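Long-range contacts in MHC class I protein (Ginglymostoma cirratum, PDB 6LUP), which probably presents short peptides, held in the groove of its membrane-distal domain, to T cells as an MHC class I heavy chain of the nurse shark: residues S4-F9 with V27-F32; T200-H205 with Y234-S239. All blocks are in the same frame, centred on the assembly; numbering follows the deposited sequence.

Contact 1: S4-F9 with V27-F32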
loop_
_atom_site.group_PDB
_atom_site.type_symbol
_atom_site.label_atom_id
_atom_site.label_comp_id
_atom_site.label_asym_id
_atom_site.label_seq_id
_atom_site.Cartn_x
_atom_site.Cartn_y
_atom_site.Cartn_z
ATOM N N SER A 4 3.370 13.533 4.254
ATOM C CA SER A 4 4.509 12.605 4.332
ATOM C C SER A 4 5.147 12.261 2.985
ATOM O O SER A 4 4.487 12.262 1.947
ATOM C CB SER A 4 4.099 11.315 5.048
ATOM O OG SER A 4 3.200 10.555 4.255
ATOM N N LEU A 5 6.440 11.965 3.026
ATOM C CA LEU A 5 7.166 11.438 1.879
ATOM C C LEU A 5 7.870 10.153 2.318
ATOM O O LEU A 5 8.764 10.190 3.163
ATOM C CB LEU A 5 8.179 12.470 1.367
ATOM C CG LEU A 5 9.230 12.057 0.333
ATOM C CD1 LEU A 5 8.610 11.600 -0.979
ATOM C CD2 LEU A 5 10.182 13.214 0.092
ATOM N N ARG A 6 7.452 9.020 1.763
ATOM C CA ARG A 6 7.948 7.722 2.219
ATOM C C ARG A 6 8.346 6.807 1.062
ATOM O O ARG A 6 7.705 6.807 0.011
ATOM C CB ARG A 6 6.898 7.028 3.088
ATOM C CG ARG A 6 6.438 7.839 4.295
ATOM C CD ARG A 6 5.169 7.259 4.900
ATOM N NE ARG A 6 4.117 7.145 3.890
ATOM C CZ ARG A 6 3.036 6.377 3.997
ATOM N NH1 ARG A 6 2.838 5.636 5.083
ATOM N NH2 ARG A 6 2.148 6.345 3.009
ATOM N N TYR A 7 9.409 6.033 1.271
ATOM C CA TYR A 7 9.892 5.075 0.279
ATOM C C TYR A 7 9.899 3.652 0.822
ATOM O O TYR A 7 10.220 3.429 1.992
ATOM C CB TYR A 7 11.295 5.451 -0.176
ATOM C CG TYR A 7 11.335 6.614 -1.123
ATOM C CD1 TYR A 7 11.390 7.927 -0.650
ATOM C CD2 TYR A 7 11.318 6.409 -2.501
ATOM C CE1 TYR A 7 11.434 8.999 -1.524
ATOM C CE2 TYR A 7 11.360 7.475 -3.383
ATOM C CZ TYR A 7 11.419 8.765 -2.891
ATOM O OH TYR A 7 11.459 9.820 -3.767
ATOM N N PHE A 8 9.556 2.694 -0.039
ATOM C CA PHE A 8 9.455 1.285 0.343
ATOM C C PHE A 8 10.284 0.437 -0.608
ATOM O O PHE A 8 10.014 0.401 -1.809
ATOM C CB PHE A 8 7.989 0.821 0.339
ATOM C CG PHE A 8 7.106 1.599 1.276
ATOM C CD1 PHE A 8 6.638 2.867 0.931
ATOM C CD2 PHE A 8 6.754 1.077 2.515
ATOM C CE1 PHE A 8 5.842 3.599 1.803
ATOM C CE2 PHE A 8 5.953 1.801 3.391
ATOM C CZ PHE A 8 5.496 3.061 3.034
ATOM N N PHE A 9 11.301 -0.229 -0.063
ATOM C CA PHE A 9 12.225 -1.038 -0.849
ATOM C C PHE A 9 12.008 -2.510 -0.534
ATOM O O PHE A 9 12.007 -2.895 0.636
ATOM C CB PHE A 9 13.676 -0.704 -0.491
ATOM C CG PHE A 9 14.069 0.732 -0.704
ATOM C CD1 PHE A 9 13.583 1.742 0.122
ATOM C CD2 PHE A 9 14.985 1.068 -1.691
ATOM C CE1 PHE A 9 13.976 3.063 -0.063
ATOM C CE2 PHE A 9 15.386 2.386 -1.878
ATOM C CZ PHE A 9 14.880 3.386 -1.068
ATOM N N VAL A 27 3.976 10.225 -1.923
ATOM C CA VAL A 27 3.627 11.458 -1.236
ATOM C C VAL A 27 2.256 11.207 -0.616
ATOM O O VAL A 27 1.292 10.914 -1.330
ATOM C CB VAL A 27 3.569 12.662 -2.193
ATOM C CG1 VAL A 27 3.119 13.902 -1.441
ATOM C CG2 VAL A 27 4.926 12.894 -2.848
ATOM N N ASP A 28 2.170 11.301 0.707
ATOM C CA ASP A 28 0.956 10.919 1.431
ATOM C C ASP A 28 0.557 9.500 1.021
ATOM O O ASP A 28 1.375 8.581 1.114
ATOM C CB ASP A 28 -0.183 11.925 1.191
ATOM C CG ASP A 28 0.132 13.316 1.735
ATOM O OD1 ASP A 28 0.682 13.410 2.857
ATOM O OD2 ASP A 28 -0.177 14.315 1.050
ATOM N N ASP A 29 -0.673 9.321 0.543
ATOM C CA ASP A 29 -1.145 8.005 0.110
ATOM C C ASP A 29 -0.969 7.748 -1.384
ATOM O O ASP A 29 -1.371 6.698 -1.884
ATOM C CB ASP A 29 -2.620 7.823 0.464
ATOM C CG ASP A 29 -2.833 7.384 1.891
ATOM O OD1 ASP A 29 -1.849 7.238 2.651
ATOM O OD2 ASP A 29 -4.008 7.181 2.251
ATOM N N GLN A 30 -0.387 8.697 -2.100
ATOM C CA GLN A 30 -0.298 8.594 -3.552
ATOM C C GLN A 30 1.090 8.146 -4.010
ATOM O O GLN A 30 2.095 8.807 -3.716
ATOM C CB GLN A 30 -0.689 9.930 -4.191
ATOM C CG GLN A 30 -0.422 10.037 -5.684
ATOM C CD GLN A 30 -0.898 11.359 -6.253
ATOM O OE1 GLN A 30 -2.087 11.664 -6.229
ATOM N NE2 GLN A 30 0.031 12.148 -6.773
ATOM N N GLN A 31 1.144 7.020 -4.722
ATOM C CA GLN A 31 2.397 6.565 -5.308
ATOM C C GLN A 31 2.776 7.475 -6.466
ATOM O O GLN A 31 1.939 7.783 -7.314
ATOM C CB GLN A 31 2.296 5.123 -5.797
ATOM C CG GLN A 31 3.658 4.467 -5.959
ATOM C CD GLN A 31 3.645 3.273 -6.890
ATOM O OE1 GLN A 31 2.715 2.476 -6.882
ATOM N NE2 GLN A 31 4.698 3.136 -7.692
ATOM N N PHE A 32 4.030 7.909 -6.504
ATOM C CA PHE A 32 4.460 8.844 -7.547
ATOM C C PHE A 32 5.672 8.380 -8.351
ATOM O O PHE A 32 5.867 8.819 -9.477
ATOM C CB PHE A 32 4.646 10.264 -6.981
ATOM C CG PHE A 32 5.911 10.460 -6.187
ATOM C CD1 PHE A 32 6.057 9.898 -4.922
ATOM C CD2 PHE A 32 6.948 11.247 -6.693
ATOM C CE1 PHE A 32 7.223 10.085 -4.190
ATOM C CE2 PHE A 32 8.114 11.445 -5.961
ATOM C CZ PHE A 32 8.253 10.861 -4.709
HETATM O O HOH W 1 4.054 9.148 2.091
HETATM O O HOH W 2 0.292 11.097 4.921
#

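Contact 2: T200-H205 with Y234-S239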
loop_
_atom_site.group_PDB
_atom_site.type_symbol
_atom_site.label_atom_id
_atom_site.label_comp_id
_atom_site.label_asym_id
_atom_site.label_seq_id
_atom_site.Cartn_x
_atom_site.Cartn_y
_atom_site.Cartn_z
ATOM N N THR A 200 -16.991 4.900 -2.101
ATOM C CA THR A 200 -16.004 4.623 -3.141
ATOM C C THR A 200 -15.444 5.913 -3.741
ATOM O O THR A 200 -16.051 6.982 -3.620
ATOM C CB THR A 200 -16.596 3.712 -4.242
ATOM O OG1 THR A 200 -15.536 3.131 -5.014
ATOM C CG2 THR A 200 -17.551 4.484 -5.153
ATOM N N GLY A 201 -14.276 5.799 -4.370
ATOM C CA GLY A 201 -13.637 6.918 -5.062
ATOM C C GLY A 201 -13.025 7.991 -4.174
ATOM O O GLY A 201 -12.825 9.124 -4.619
ATOM N N PHE A 202 -12.716 7.642 -2.927
ATOM C CA PHE A 202 -12.149 8.612 -1.991
ATOM C C PHE A 202 -10.635 8.521 -1.844
ATOM O O PHE A 202 -10.040 7.455 -2.017
ATOM C CB PHE A 202 -12.837 8.549 -0.620
ATOM C CG PHE A 202 -12.771 7.202 0.051
ATOM C CD1 PHE A 202 -11.686 6.857 0.855
ATOM C CD2 PHE A 202 -13.817 6.287 -0.084
ATOM C CE1 PHE A 202 -11.634 5.621 1.490
ATOM C CE2 PHE A 202 -13.771 5.051 0.549
ATOM C CZ PHE A 202 -12.677 4.716 1.335
ATOM N N TYR A 203 -10.027 9.664 -1.538
ATOM C CA TYR A 203 -8.593 9.774 -1.278
ATOM C C TYR A 203 -8.382 10.891 -0.252
ATOM O O TYR A 203 -8.985 11.958 -0.383
ATOM C CB TYR A 203 -7.811 10.082 -2.568
ATOM C CG TYR A 203 -6.367 10.412 -2.295
ATOM C CD1 TYR A 203 -5.988 11.704 -1.921
ATOM C CD2 TYR A 203 -5.387 9.424 -2.363
ATOM C CE1 TYR A 203 -4.673 12.005 -1.630
ATOM C CE2 TYR A 203 -4.067 9.717 -2.081
ATOM C CZ TYR A 203 -3.716 11.005 -1.713
ATOM O OH TYR A 203 -2.407 11.294 -1.429
ATOM N N PRO A 204 -7.514 10.670 0.760
ATOM C CA PRO A 204 -6.693 9.485 1.036
ATOM C C PRO A 204 -7.493 8.337 1.662
ATOM O O PRO A 204 -8.702 8.461 1.842
ATOM C CB PRO A 204 -5.636 10.014 2.009
ATOM C CG PRO A 204 -6.312 11.129 2.726
ATOM C CD PRO A 204 -7.254 11.752 1.733
ATOM N N HIS A 205 -6.812 7.241 1.989
ATOM C CA HIS A 205 -7.468 5.984 2.368
ATOM C C HIS A 205 -8.233 6.047 3.693
ATOM O O HIS A 205 -9.259 5.378 3.853
ATOM C CB HIS A 205 -6.444 4.843 2.411
ATOM C CG HIS A 205 -5.703 4.749 3.706
ATOM N ND1 HIS A 205 -6.031 3.835 4.685
ATOM C CD2 HIS A 205 -4.671 5.475 4.200
ATOM C CE1 HIS A 205 -5.227 3.995 5.721
ATOM N NE2 HIS A 205 -4.391 4.983 5.451
ATOM N N TYR A 234 -9.837 4.839 -3.016
ATOM C CA TYR A 234 -10.154 3.710 -2.141
ATOM C C TYR A 234 -11.659 3.500 -1.997
ATOM O O TYR A 234 -12.453 4.370 -2.357
ATOM C CB TYR A 234 -9.495 3.905 -0.769
ATOM C CG TYR A 234 -7.996 4.085 -0.853
ATOM C CD1 TYR A 234 -7.439 5.343 -1.101
ATOM C CD2 TYR A 234 -7.135 2.996 -0.719
ATOM C CE1 TYR A 234 -6.070 5.514 -1.202
ATOM C CE2 TYR A 234 -5.759 3.158 -0.816
ATOM C CZ TYR A 234 -5.233 4.419 -1.057
ATOM O OH TYR A 234 -3.873 4.596 -1.155
ATOM N N GLN A 235 -12.037 2.335 -1.479
ATOM C CA GLN A 235 -13.438 2.002 -1.234
ATOM C C GLN A 235 -13.606 1.197 0.053
ATOM O O GLN A 235 -12.652 0.589 0.549
ATOM C CB GLN A 235 -14.047 1.243 -2.424
ATOM C CG GLN A 235 -13.461 -0.140 -2.665
ATOM C CD GLN A 235 -14.307 -0.985 -3.599
ATOM O OE1 GLN A 235 -14.358 -0.744 -4.806
ATOM N NE2 GLN A 235 -14.966 -1.989 -3.044
ATOM N N ILE A 236 -14.824 1.208 0.589
ATOM C CA ILE A 236 -15.161 0.428 1.776
ATOM C C ILE A 236 -16.652 0.097 1.796
ATOM O O ILE A 236 -17.488 0.912 1.391
ATOM C CB ILE A 236 -14.727 1.138 3.086
ATOM C CG1 ILE A 236 -14.992 0.238 4.303
ATOM C CG2 ILE A 236 -15.374 2.514 3.216
ATOM C CD1 ILE A 236 -14.313 0.690 5.581
ATOM N N HIS A 237 -16.963 -1.114 2.250
ATOM C CA HIS A 237 -18.339 -1.557 2.422
ATOM C C HIS A 237 -18.571 -1.860 3.891
ATOM O O HIS A 237 -17.865 -2.686 4.472
ATOM C CB HIS A 237 -18.612 -2.819 1.598
ATOM C CG HIS A 237 -18.552 -2.611 0.116
ATOM N ND1 HIS A 237 -19.628 -2.852 -0.712
ATOM C CD2 HIS A 237 -17.545 -2.196 -0.689
ATOM C CE1 HIS A 237 -19.286 -2.595 -1.962
ATOM N NE2 HIS A 237 -18.029 -2.192 -1.976
ATOM N N ARG A 238 -19.535 -1.173 4.497
ATOM C CA ARG A 238 -20.026 -1.564 5.816
ATOM C C ARG A 238 -21.502 -1.936 5.751
ATOM O O ARG A 238 -22.342 -1.133 5.340
ATOM C CB ARG A 238 -19.784 -0.488 6.877
ATOM C CG ARG A 238 -19.981 -1.028 8.286
ATOM C CD ARG A 238 -19.755 0.008 9.374
ATOM N NE ARG A 238 -18.349 0.374 9.526
ATOM C CZ ARG A 238 -17.423 -0.374 10.123
ATOM N NH1 ARG A 238 -17.730 -1.560 10.629
ATOM N NH2 ARG A 238 -16.177 0.068 10.209
ATOM N N SER A 239 -21.804 -3.163 6.162
ATOM C CA SER A 239 -23.163 -3.690 6.093
ATOM C C SER A 239 -23.619 -4.319 7.406
ATOM O O SER A 239 -22.818 -4.882 8.161
ATOM C CB SER A 239 -23.286 -4.710 4.959
ATOM O OG SER A 239 -22.349 -5.758 5.125
#

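Contact 1: S4-F9 with V27-F32
Ser4 and Asp28 meet through two hydrogen bonds that run opposite ways. Asp28 N donates to Ser4 O at 2.8 Å, nearly straight at 172°. Ser4 N donates to Asp28 OD1 at 3.0 Å, reaching that oxygen from above the carboxylate plane. A water joins Ser4 OG to Asp28 OD1, and Asp28 OD2 is hydrogen-bonded to His3 ND1. Leu5 and Val27 form an antiparallel non-hydrogen-bonded pair at the end of the strand pairing. A type II' turn from Val27 to Gln30 follows and leads into strand 30-36.

The Arg6 side chain can be followed outward. From CB, CG stands anti to the carbonyl carbon (chi1 -56°), and a bend at chi3 swings the end toward the turn. NE donates to a second water at 2.7 Å, and that water also bonds Ser4 OG and Asp28 O. The Phe8 ring, by its CZ, lies over one face of the guanidinium, off its centre. Arg6 NH2 donates to Asp28 O at 3.0 Å, coming from above the carbonyl plane. Asp29 OD1 lies 4.1 Å from Arg6 NH2, a distant opposite charge.

Leu5 and Val27 share the other face of the sheet, with Tyr7 and Phe32 beside them. Val27 CG2 lies over one face of the Phe32 ring, toward its rim. Leu5 CD1 touches Phe32 CE1 at 3.8 Å, and Tyr7 OH approaches Phe32 CZ. The Tyr7 hydroxyl is hydrogen-bonded to the backbone of the bound peptide, so this face belongs to the floor of the class I groove.

Asp28 O thus receives both Arg6 NH2 and a water. The nearby guanidinium would be expected to polarise this carbonyl. Direct and water-mediated hydrogen bonds tie the underside of the groove floor together, while its peptide side is largely hydrocarbon and aromatic.

Contact 2: T200-H205 with Y234-S239
The two backbones pair antiparallel at Phe202 and Tyr234, a hydrogen-bonded pair with CA atoms 5.3 Å apart. Tyr234 N donates to Phe202 O at 2.8 Å, in the carbonyl plane. The return bond, Phe202 N to Tyr234 O, is weak at 3.3 Å. Gly201 and Phe202 both face Tyr234, which makes a G1 beta bulge. Gly201 sits there with positive phi (73°), a conformation that favours glycine. The chain then leaves the strand through a cis peptide bond before Pro204.

The Phe202 ring is folded back over the partner strand, with CG between the backbone N and the carbonyl carbon (chi1 58°). Tyr234 O lies over one face of that ring, near its rim. Phe202 CE1 meets Tyr234 CB at 3.6 Å, and Phe202 CZ reaches Ile236 CG2 at 4.0 Å.

The Tyr234 ring has His205 CB squarely over its centre, a CH-pi contact 3.4 Å from the centroid. The His205 ring turns its edge to the same ring, planes at 62°. Phe202 O lies in plane at the Tyr234 ring edge, and Tyr203 CD2 packs beside Tyr234 CE1. The Tyr234 hydroxyl makes a weak hydrogen bond to Asp29 O.

Aromatic and CH-pi contacts therefore pack the turn beyond the bulge on a strand of this immunoglobulin C1-set domain. Tyr234 O receives the weak bond from Phe202 N while lying over the Phe202 ring.

From the N terminus, strand 3-12 runs out across the groove floor. The chain returns along 21-27, and contact 1 closes that loop at the turn before strand 30-36. The chain then builds the rest of the peptide-binding platform and enters the C1-set domain. There contact 2 closes a second loop, between 200-205 and 234-239, by way of the strands 208-213, 216-217 and 222-228. The two loops lie in series and neither nests nor crosses. They meet in space at Asp29: Asp29 OD2 accepts from His205 N at 2.8 Å and packs on Pro204. This junction of Asp29 with 203-205 ties the platform to the immunoglobulin domain.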